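PDB 3QME: odorant binding protein (AGAP010409-PA) from Anopheles gambiae, which probably binds small odorant molecules as a secreted odorant-binding protein of the PBP/GOBP family. Local coordinates for residues C40-I45 with R99-F104; A83-K88 with F104-E109. All coordinates share one frame; numbering follows the deposited sequence.

Contact 1: residues C40-I45 with R99-F104. With CYH (cyclohexanone), chain B.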
ATOM      1  N   CYS A  40      -6.957   7.231   2.548  1.00 13.05           N
ATOM      2  CA  CYS A  40      -5.941   8.007   3.261  1.00 14.82           C
ATOM      3  C   CYS A  40      -5.242   7.149   4.307  1.00 12.40           C
ATOM      4  O   CYS A  40      -4.055   7.308   4.568  1.00 14.69           O
ATOM      5  CB  CYS A  40      -6.535   9.288   3.882  1.00 11.63           C
ATOM      6  SG  CYS A  40      -7.016  10.530   2.675  1.00 16.14           S
ATOM      7  N   PHE A  41      -5.973   6.223   4.901  1.00 12.20           N
ATOM      8  CA  PHE A  41      -5.362   5.337   5.886  1.00 14.40           C
ATOM      9  C   PHE A  41      -4.269   4.505   5.208  1.00 16.98           C
ATOM     10  O   PHE A  41      -3.140   4.412   5.696  1.00 12.11           O
ATOM     11  CB  PHE A  41      -6.426   4.439   6.508  1.00 13.92           C
ATOM     12  CG  PHE A  41      -5.883   3.460   7.518  1.00 14.08           C
ATOM     13  CD1 PHE A  41      -5.545   3.873   8.794  1.00 16.69           C
ATOM     14  CD2 PHE A  41      -5.733   2.128   7.190  1.00 13.18           C
ATOM     15  CE1 PHE A  41      -5.060   2.970   9.722  1.00 16.79           C
ATOM     16  CE2 PHE A  41      -5.241   1.216   8.114  1.00 19.47           C
ATOM     17  CZ  PHE A  41      -4.908   1.640   9.378  1.00 16.76           C
ATOM     18  N   VAL A  42      -4.624   3.910   4.072  1.00 14.18           N
ATOM     19  CA  VAL A  42      -3.697   3.107   3.291  1.00 12.28           C
ATOM     20  C   VAL A  42      -2.478   3.918   2.888  1.00 11.17           C
ATOM     21  O   VAL A  42      -1.360   3.443   3.004  1.00 15.84           O
ATOM     22  CB  VAL A  42      -4.378   2.526   2.061  1.00 12.70           C
ATOM     23  CG1 VAL A  42      -3.328   2.001   1.045  1.00 11.72           C
ATOM     24  CG2 VAL A  42      -5.366   1.434   2.497  1.00  9.12           C
ATOM     25  N   ARG A  43      -2.688   5.148   2.427  1.00 11.24           N
ATOM     26  CA  ARG A  43      -1.558   6.022   2.133  1.00 11.58           C
ATOM     27  C   ARG A  43      -0.663   6.220   3.358  1.00 12.79           C
ATOM     28  O   ARG A  43       0.560   6.177   3.258  1.00 11.50           O
ATOM     29  CB  ARG A  43      -2.031   7.382   1.625  1.00 10.88           C
ATOM     30  CG  ARG A  43      -0.902   8.399   1.570  1.00 12.02           C
ATOM     31  CD  ARG A  43      -1.345   9.692   0.894  1.00 16.23           C
ATOM     32  NE  ARG A  43      -0.255  10.668   0.869  1.00 21.23           N
ATOM     33  CZ  ARG A  43      -0.072  11.600   1.803  1.00 23.60           C
ATOM     34  NH1 ARG A  43      -0.910  11.694   2.826  1.00 23.77           N
ATOM     35  NH2 ARG A  43       0.938  12.447   1.711  1.00 21.15           N
ATOM     36  N   CYS A  44      -1.278   6.458   4.510  1.00  9.94           N
ATOM     37  CA  CYS A  44      -0.535   6.718   5.747  1.00 11.75           C
ATOM     38  C   CYS A  44       0.370   5.549   6.165  1.00 13.37           C
ATOM     39  O   CYS A  44       1.538   5.745   6.535  1.00 15.04           O
ATOM     40  CB  CYS A  44      -1.504   7.067   6.882  1.00 12.72           C
ATOM     41  SG  CYS A  44      -0.679   7.404   8.447  1.00 13.08           S
ATOM     42  N   ILE A  45      -0.183   4.342   6.110  1.00 14.44           N
ATOM     43  CA  ILE A  45       0.549   3.110   6.409  1.00 16.12           C
ATOM     44  C   ILE A  45       1.703   2.913   5.422  1.00 14.58           C
ATOM     45  O   ILE A  45       2.835   2.612   5.815  1.00 13.95           O
ATOM     46  CB  ILE A  45      -0.390   1.871   6.312  1.00 18.80           C
ATOM     47  CG1 ILE A  45      -1.521   1.953   7.343  1.00 18.06           C
ATOM     48  CG2 ILE A  45       0.394   0.575   6.483  1.00 22.11           C
ATOM     49  CD1 ILE A  45      -1.058   2.099   8.742  1.00 21.15           C
ATOM     50  N   ARG A  99      -4.614   8.094  -5.110  1.00 14.62           N
ATOM     51  CA  ARG A  99      -3.435   7.629  -5.844  1.00 14.59           C
ATOM     52  C   ARG A  99      -2.754   6.482  -5.105  1.00 13.32           C
ATOM     53  O   ARG A  99      -2.419   5.458  -5.702  1.00 12.11           O
ATOM     54  CB  ARG A  99      -2.448   8.771  -6.039  1.00 13.49           C
ATOM     55  CG  ARG A  99      -1.273   8.419  -6.922  1.00 12.06           C
ATOM     56  CD  ARG A  99      -0.186   9.483  -6.798  1.00 20.39           C
ATOM     57  NE  ARG A  99      -0.661  10.779  -7.277  1.00 15.81           N
ATOM     58  CZ  ARG A  99       0.052  11.900  -7.215  1.00 20.81           C
ATOM     59  NH1 ARG A  99       1.271  11.893  -6.684  1.00 19.80           N
ATOM     60  NH2 ARG A  99      -0.457  13.031  -7.681  1.00 20.12           N
ATOM     61  N   ALA A 100      -2.541   6.661  -3.802  1.00 12.26           N
ATOM     62  CA  ALA A 100      -1.881   5.641  -2.983  1.00 11.28           C
ATOM     63  C   ALA A 100      -2.690   4.354  -2.927  1.00 10.59           C
ATOM     64  O   ALA A 100      -2.141   3.258  -3.003  1.00 12.04           O
ATOM     65  CB  ALA A 100      -1.629   6.172  -1.554  1.00 10.00           C
ATOM     66  N   TYR A 101      -3.999   4.488  -2.753  1.00 11.27           N
ATOM     67  CA  TYR A 101      -4.871   3.319  -2.690  1.00 12.65           C
ATOM     68  C   TYR A 101      -4.895   2.585  -4.028  1.00 12.87           C
ATOM     69  O   TYR A 101      -4.845   1.350  -4.079  1.00 10.88           O
ATOM     70  CB  TYR A 101      -6.279   3.750  -2.291  1.00 12.93           C
ATOM     71  CG  TYR A 101      -7.246   2.616  -2.101  1.00 13.54           C
ATOM     72  CD1 TYR A 101      -8.096   2.232  -3.122  1.00 14.72           C
ATOM     73  CD2 TYR A 101      -7.327   1.942  -0.880  1.00 15.75           C
ATOM     74  CE1 TYR A 101      -9.016   1.193  -2.938  1.00 17.02           C
ATOM     75  CE2 TYR A 101      -8.220   0.907  -0.692  1.00 14.60           C
ATOM     76  CZ  TYR A 101      -9.066   0.540  -1.719  1.00 20.94           C
ATOM     77  OH  TYR A 101      -9.960  -0.487  -1.529  1.00 20.03           O
ATOM     78  N   SER A 102      -4.970   3.350  -5.115  1.00 11.19           N
ATOM     79  CA  SER A 102      -4.884   2.772  -6.451  1.00 13.87           C
ATOM     80  C   SER A 102      -3.578   2.000  -6.641  1.00 16.66           C
ATOM     81  O   SER A 102      -3.577   0.891  -7.178  1.00 13.01           O
ATOM     82  CB  SER A 102      -5.019   3.852  -7.525  1.00 13.30           C
ATOM     83  OG  SER A 102      -4.953   3.264  -8.812  1.00 24.64           O
ATOM     84  N   ALA A 103      -2.470   2.589  -6.203  1.00 11.55           N
ATOM     85  CA  ALA A 103      -1.172   1.918  -6.263  1.00 11.73           C
ATOM     86  C   ALA A 103      -1.215   0.593  -5.515  1.00 12.17           C
ATOM     87  O   ALA A 103      -0.847  -0.448  -6.062  1.00 16.40           O
ATOM     88  CB  ALA A 103      -0.091   2.817  -5.676  1.00 11.04           C
ATOM     89  N   PHE A 104      -1.664   0.646  -4.257  1.00 12.55           N
ATOM     90  CA  PHE A 104      -1.816  -0.534  -3.403  1.00 14.62           C
ATOM     91  C   PHE A 104      -2.610  -1.664  -4.062  1.00 15.54           C
ATOM     92  O   PHE A 104      -2.335  -2.840  -3.817  1.00 16.97           O
ATOM     93  CB  PHE A 104      -2.498  -0.150  -2.080  1.00 15.35           C
ATOM     94  CG  PHE A 104      -2.831  -1.339  -1.199  1.00 22.23           C
ATOM     95  CD1 PHE A 104      -4.150  -1.760  -1.038  1.00 19.43           C
ATOM     96  CD2 PHE A 104      -1.824  -2.050  -0.560  1.00 31.81           C
ATOM     97  CE1 PHE A 104      -4.455  -2.864  -0.254  1.00 27.06           C
ATOM     98  CE2 PHE A 104      -2.119  -3.157   0.233  1.00 32.69           C
ATOM     99  CZ  PHE A 104      -3.438  -3.562   0.387  1.00 31.30           C
TER
HETATM  100  C1  CYH B 200       0.528   1.765  -0.301  1.00 22.64           C
HETATM  101  O1  CYH B 200       0.267   2.948  -0.122  1.00 33.89           O
HETATM  102  C2  CYH B 200       0.481   1.218  -1.706  1.00 22.80           C
HETATM  103  C3  CYH B 200       1.494   0.098  -1.912  1.00 24.55           C
HETATM  104  C4  CYH B 200       1.470  -0.916  -0.784  1.00 19.32           C
HETATM  105  C5  CYH B 200       1.790  -0.269   0.554  1.00 23.57           C
HETATM  106  C6  CYH B 200       0.870   0.896   0.890  1.00 27.06           C
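Arg43 and Ala100 meet where helices 36-48 and 96-105 come close. Arg43 CB lies 3.4 Å from Ala100 CB. The small alanine lets the axes of 40-45 and 99-104 approach to 8.1 Å, at an angle of 74°. Val42 carries the rest of the contact, against Tyr101 and Phe104, and its two methyls part company. CG1 is anti to the backbone N (chi1 165°) and packs 3.9 Å from Phe104 CB. CG2 meets the edge of the Tyr101 ring, in its plane, 3.9 Å from CD2. Around Val42 the packing is buried and apolar, and no hydrogen bond crosses the contact.

The outer end of Arg43 is the loose, partly exposed side. Beyond CG its extended chain leaves the contact, and its guanidinium forms a salt bridge with Asp54. On another side the Tyr101 hydroxyl is satisfied by a hydrogen bond with the carbonyl of Phe32.

Cyclohexanone lies beside the same core. Its C2 is 3.3 Å from Phe104 CB, and its C4 sits at the Phe104 ring edge, 3.5 Å from CD2. The ketone oxygen O1 is 3.9 Å from Val42 CG1. Disulfides Cys40-Cys97 and Cys11-Cys44 tie helix 36-48 to helices 96-105 and 6-14. Such disulfide-linked helices around an apolar ligand pocket are characteristic of the insect odorant-binding protein fold.

Contact 2: residues A83-K88 with F104-E109. With CYH (cyclohexanone), chain B.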
ATOM      1  N   ALA A  83       4.648  -2.903 -14.215  1.00 14.93           N
ATOM      2  CA  ALA A  83       3.669  -2.809 -15.308  1.00 13.58           C
ATOM      3  C   ALA A  83       2.253  -2.504 -14.796  1.00 14.11           C
ATOM      4  O   ALA A  83       1.553  -1.643 -15.349  1.00 13.59           O
ATOM      5  CB  ALA A  83       3.676  -4.088 -16.160  1.00 13.24           C
ATOM      6  N   CYS A  84       1.828  -3.204 -13.752  1.00 12.06           N
ATOM      7  CA  CYS A  84       0.538  -2.890 -13.136  1.00 15.65           C
ATOM      8  C   CYS A  84       0.439  -1.395 -12.768  1.00 17.71           C
ATOM      9  O   CYS A  84      -0.520  -0.704 -13.134  1.00 13.51           O
ATOM     10  CB  CYS A  84       0.325  -3.741 -11.882  1.00 12.55           C
ATOM     11  SG  CYS A  84      -1.297  -3.537 -11.047  1.00 13.17           S
ATOM     12  N   LEU A  85       1.430  -0.924 -12.019  1.00 12.69           N
ATOM     13  CA  LEU A  85       1.476   0.447 -11.534  1.00 15.78           C
ATOM     14  C   LEU A  85       1.498   1.472 -12.655  1.00 18.46           C
ATOM     15  O   LEU A  85       0.874   2.523 -12.551  1.00 19.26           O
ATOM     16  CB  LEU A  85       2.688   0.636 -10.607  1.00 13.27           C
ATOM     17  CG  LEU A  85       2.585  -0.158  -9.294  1.00 16.73           C
ATOM     18  CD1 LEU A  85       3.945  -0.288  -8.605  1.00 15.92           C
ATOM     19  CD2 LEU A  85       1.552   0.464  -8.345  1.00 12.18           C
ATOM     20  N   GLU A  86       2.224   1.188 -13.726  1.00 13.23           N
ATOM     21  CA  GLU A  86       2.277   2.135 -14.842  1.00 17.82           C
ATOM     22  C   GLU A  86       0.946   2.204 -15.566  1.00 18.90           C
ATOM     23  O   GLU A  86       0.582   3.255 -16.104  1.00 19.57           O
ATOM     24  CB  GLU A  86       3.405   1.787 -15.828  1.00 26.47           C
ATOM     25  CG  GLU A  86       4.800   2.112 -15.293  1.00 34.05           C
ATOM     26  CD  GLU A  86       5.918   1.444 -16.089  1.00 44.80           C
ATOM     27  OE1 GLU A  86       5.648   0.964 -17.215  1.00 43.77           O
ATOM     28  OE2 GLU A  86       7.068   1.393 -15.584  1.00 45.66           O
ATOM     29  N   ALA A  87       0.218   1.083 -15.581  1.00 12.57           N
ATOM     30  CA  ALA A  87      -1.103   1.031 -16.208  1.00 17.72           C
ATOM     31  C   ALA A  87      -2.136   1.855 -15.434  1.00 22.79           C
ATOM     32  O   ALA A  87      -3.207   2.157 -15.953  1.00 24.16           O
ATOM     33  CB  ALA A  87      -1.582  -0.404 -16.334  1.00 20.37           C
ATOM     34  N   LYS A  88      -1.820   2.203 -14.190  1.00 22.55           N
ATOM     35  CA  LYS A  88      -2.749   2.976 -13.365  1.00 18.41           C
ATOM     36  C   LYS A  88      -2.553   4.484 -13.516  1.00 21.34           C
ATOM     37  O   LYS A  88      -3.317   5.276 -12.957  1.00 21.23           O
ATOM     38  CB  LYS A  88      -2.640   2.556 -11.902  1.00 16.85           C
ATOM     39  CG  LYS A  88      -3.353   1.232 -11.642  1.00 26.03           C
ATOM     40  CD  LYS A  88      -3.029   0.684 -10.290  1.00 23.05           C
ATOM     41  CE  LYS A  88      -3.988  -0.448  -9.928  1.00 21.14           C
ATOM     42  NZ  LYS A  88      -5.403  -0.046 -10.078  1.00 24.48           N
ATOM     43  N   PHE A 104      -1.664   0.646  -4.257  1.00 12.55           N
ATOM     44  CA  PHE A 104      -1.816  -0.534  -3.403  1.00 14.62           C
ATOM     45  C   PHE A 104      -2.610  -1.664  -4.062  1.00 15.54           C
ATOM     46  O   PHE A 104      -2.335  -2.840  -3.817  1.00 16.97           O
ATOM     47  CB  PHE A 104      -2.498  -0.150  -2.080  1.00 15.35           C
ATOM     48  CG  PHE A 104      -2.831  -1.339  -1.199  1.00 22.23           C
ATOM     49  CD1 PHE A 104      -4.150  -1.760  -1.038  1.00 19.43           C
ATOM     50  CD2 PHE A 104      -1.824  -2.050  -0.560  1.00 31.81           C
ATOM     51  CE1 PHE A 104      -4.455  -2.864  -0.254  1.00 27.06           C
ATOM     52  CE2 PHE A 104      -2.119  -3.157   0.233  1.00 32.69           C
ATOM     53  CZ  PHE A 104      -3.438  -3.562   0.387  1.00 31.30           C
ATOM     54  N   GLN A 105      -3.592  -1.315  -4.890  0.54 10.84           N
ATOM     55  CA  GLN A 105      -4.435  -2.344  -5.504  1.00 12.32           C
ATOM     56  C   GLN A 105      -3.605  -3.327  -6.342  1.00 17.10           C
ATOM     57  O   GLN A 105      -3.985  -4.479  -6.537  1.00 10.89           O
ATOM     58  CB  GLN A 105      -5.548  -1.714  -6.345  1.00 15.56           C
ATOM     59  CG  GLN A 105      -6.584  -0.895  -5.587  0.54 15.50           C
ATOM     60  CD  GLN A 105      -7.674  -0.375  -6.514  0.54 18.45           C
ATOM     61  OE1 GLN A 105      -7.397   0.069  -7.632  0.54 17.24           O
ATOM     62  NE2 GLN A 105      -8.917  -0.446  -6.062  0.54 19.24           N
ATOM     63  N   CYS A 106      -2.469  -2.866  -6.844  1.00 11.85           N
ATOM     64  CA  CYS A 106      -1.603  -3.743  -7.631  1.00 16.97           C
ATOM     65  C   CYS A 106      -1.048  -4.884  -6.789  1.00 18.37           C
ATOM     66  O   CYS A 106      -0.789  -5.965  -7.310  1.00 19.90           O
ATOM     67  CB  CYS A 106      -0.447  -2.948  -8.237  1.00  9.76           C
ATOM     68  SG  CYS A 106      -0.916  -2.038  -9.733  1.00 12.40           S
ATOM     69  N   LEU A 107      -0.872  -4.633  -5.492  1.00 12.85           N
ATOM     70  CA  LEU A 107      -0.228  -5.596  -4.584  1.00 13.84           C
ATOM     71  C   LEU A 107      -1.214  -6.405  -3.731  1.00 23.11           C
ATOM     72  O   LEU A 107      -0.810  -7.255  -2.935  1.00 19.30           O
ATOM     73  CB  LEU A 107       0.754  -4.860  -3.665  1.00 15.72           C
ATOM     74  CG  LEU A 107       2.013  -4.282  -4.318  1.00 21.42           C
ATOM     75  CD1 LEU A 107       2.447  -3.028  -3.594  1.00 31.02           C
ATOM     76  CD2 LEU A 107       3.123  -5.315  -4.314  1.00 20.77           C
ATOM     77  N   ARG A 108      -2.506  -6.144  -3.899  1.00 24.92           N
ATOM     78  CA  ARG A 108      -3.536  -6.851  -3.143  1.00 25.62           C
ATOM     79  C   ARG A 108      -3.430  -8.374  -3.292  1.00 22.25           C
ATOM     80  O   ARG A 108      -3.450  -9.095  -2.297  1.00 28.98           O
ATOM     81  CB  ARG A 108      -4.922  -6.406  -3.620  0.52 29.90           C
ATOM     82  CG  ARG A 108      -5.811  -5.774  -2.552  0.52 33.23           C
ATOM     83  CD  ARG A 108      -7.280  -5.774  -3.006  0.52 31.30           C
ATOM     84  NE  ARG A 108      -7.880  -7.102  -2.887  0.52 33.24           N
ATOM     85  CZ  ARG A 108      -9.033  -7.461  -3.440  0.52 33.99           C
ATOM     86  NH1 ARG A 108      -9.721  -6.596  -4.175  0.52 32.00           N
ATOM     87  NH2 ARG A 108      -9.494  -8.691  -3.265  0.52 40.32           N
ATOM     88  N   GLU A 109      -3.330  -8.863  -4.526  1.00 25.30           N
ATOM     89  CA  GLU A 109      -3.187 -10.299  -4.761  1.00 24.09           C
ATOM     90  C   GLU A 109      -2.057 -10.876  -3.924  1.00 31.38           C
ATOM     91  O   GLU A 109      -2.195 -11.947  -3.331  1.00 28.19           O
ATOM     92  CB  GLU A 109      -2.872 -10.609  -6.227  1.00 34.56           C
ATOM     93  CG  GLU A 109      -4.057 -10.636  -7.156  1.00 40.16           C
ATOM     94  CD  GLU A 109      -4.400  -9.256  -7.656  1.00 37.70           C
ATOM     95  OE1 GLU A 109      -5.387  -9.133  -8.415  1.00 36.51           O
ATOM     96  OE2 GLU A 109      -3.677  -8.301  -7.276  1.00 28.81           O
TER
HETATM   97  C1  CYH B 200       0.528   1.765  -0.301  1.00 22.64           C
HETATM   98  O1  CYH B 200       0.267   2.948  -0.122  1.00 33.89           O
HETATM   99  C2  CYH B 200       0.481   1.218  -1.706  1.00 22.80           C
HETATM  100  C3  CYH B 200       1.494   0.098  -1.912  1.00 24.55           C
HETATM  101  C4  CYH B 200       1.470  -0.916  -0.784  1.00 19.32           C
HETATM  102  C5  CYH B 200       1.790  -0.269   0.554  1.00 23.57           C
HETATM  103  C6  CYH B 200       0.870   0.896   0.890  1.00 27.06           C
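A disulfide between Cys84 and Cys106 crosses this contact, and the Lys88 side chain runs close beside it. Cys84 SG and Cys106 SG are bonded at 2.0 Å, with a C-S-S-C torsion of -93°, close to the relaxed right angle.

Two side chains pack on the Cys106 sulfur. Leu85 brings CD2 to 3.8 Å from Cys106 SG. The aliphatic part of Lys88 also touches it, with CE 3.5 Å from SG. Beyond the sulfur the lysine bends at its last torsion (-52°), which carries the ammonium group toward Gln105. Gln105 was modelled in two conformations. In the one described here Lys88 NZ donates a rather long hydrogen bond of 3.2 Å to Gln105 OE1, so this link is not certain.

Leu107 faces the ligand, with CD1 3.6 Å from cyclohexanone C4. It also packs on Phe77, His81 and Val58, so the chain just after the disulfide helps to line the pocket. The disulfide joins the last part of helix 75-87 to the chain between helices 96-105 and 108-115. It is one of three disulfides that brace the helical PBP/GOBP fold.

The centres of contacts 1 and 2 lie 12 Å apart, and both use helix 96-105. Along the chain the order is 40-45, 83-88, 99-104 and 104-109, so the segments alternate and the two connections cross. Phe104 belongs to both contacts. The two also touch directly: Ser102 O is 3.1 Å from Lys88 CE, and Ala103 O is 3.4 Å from Leu85 CD2. Helix 96-105 thus joins helix 36-48 to helix 75-87. Contact 1 is close to the centre of the chain and contact 2 is farther out. Contact 1 borders the cyclohexanone directly. In contact 2 it is Phe104 and Leu107, near the disulfide, that reach it.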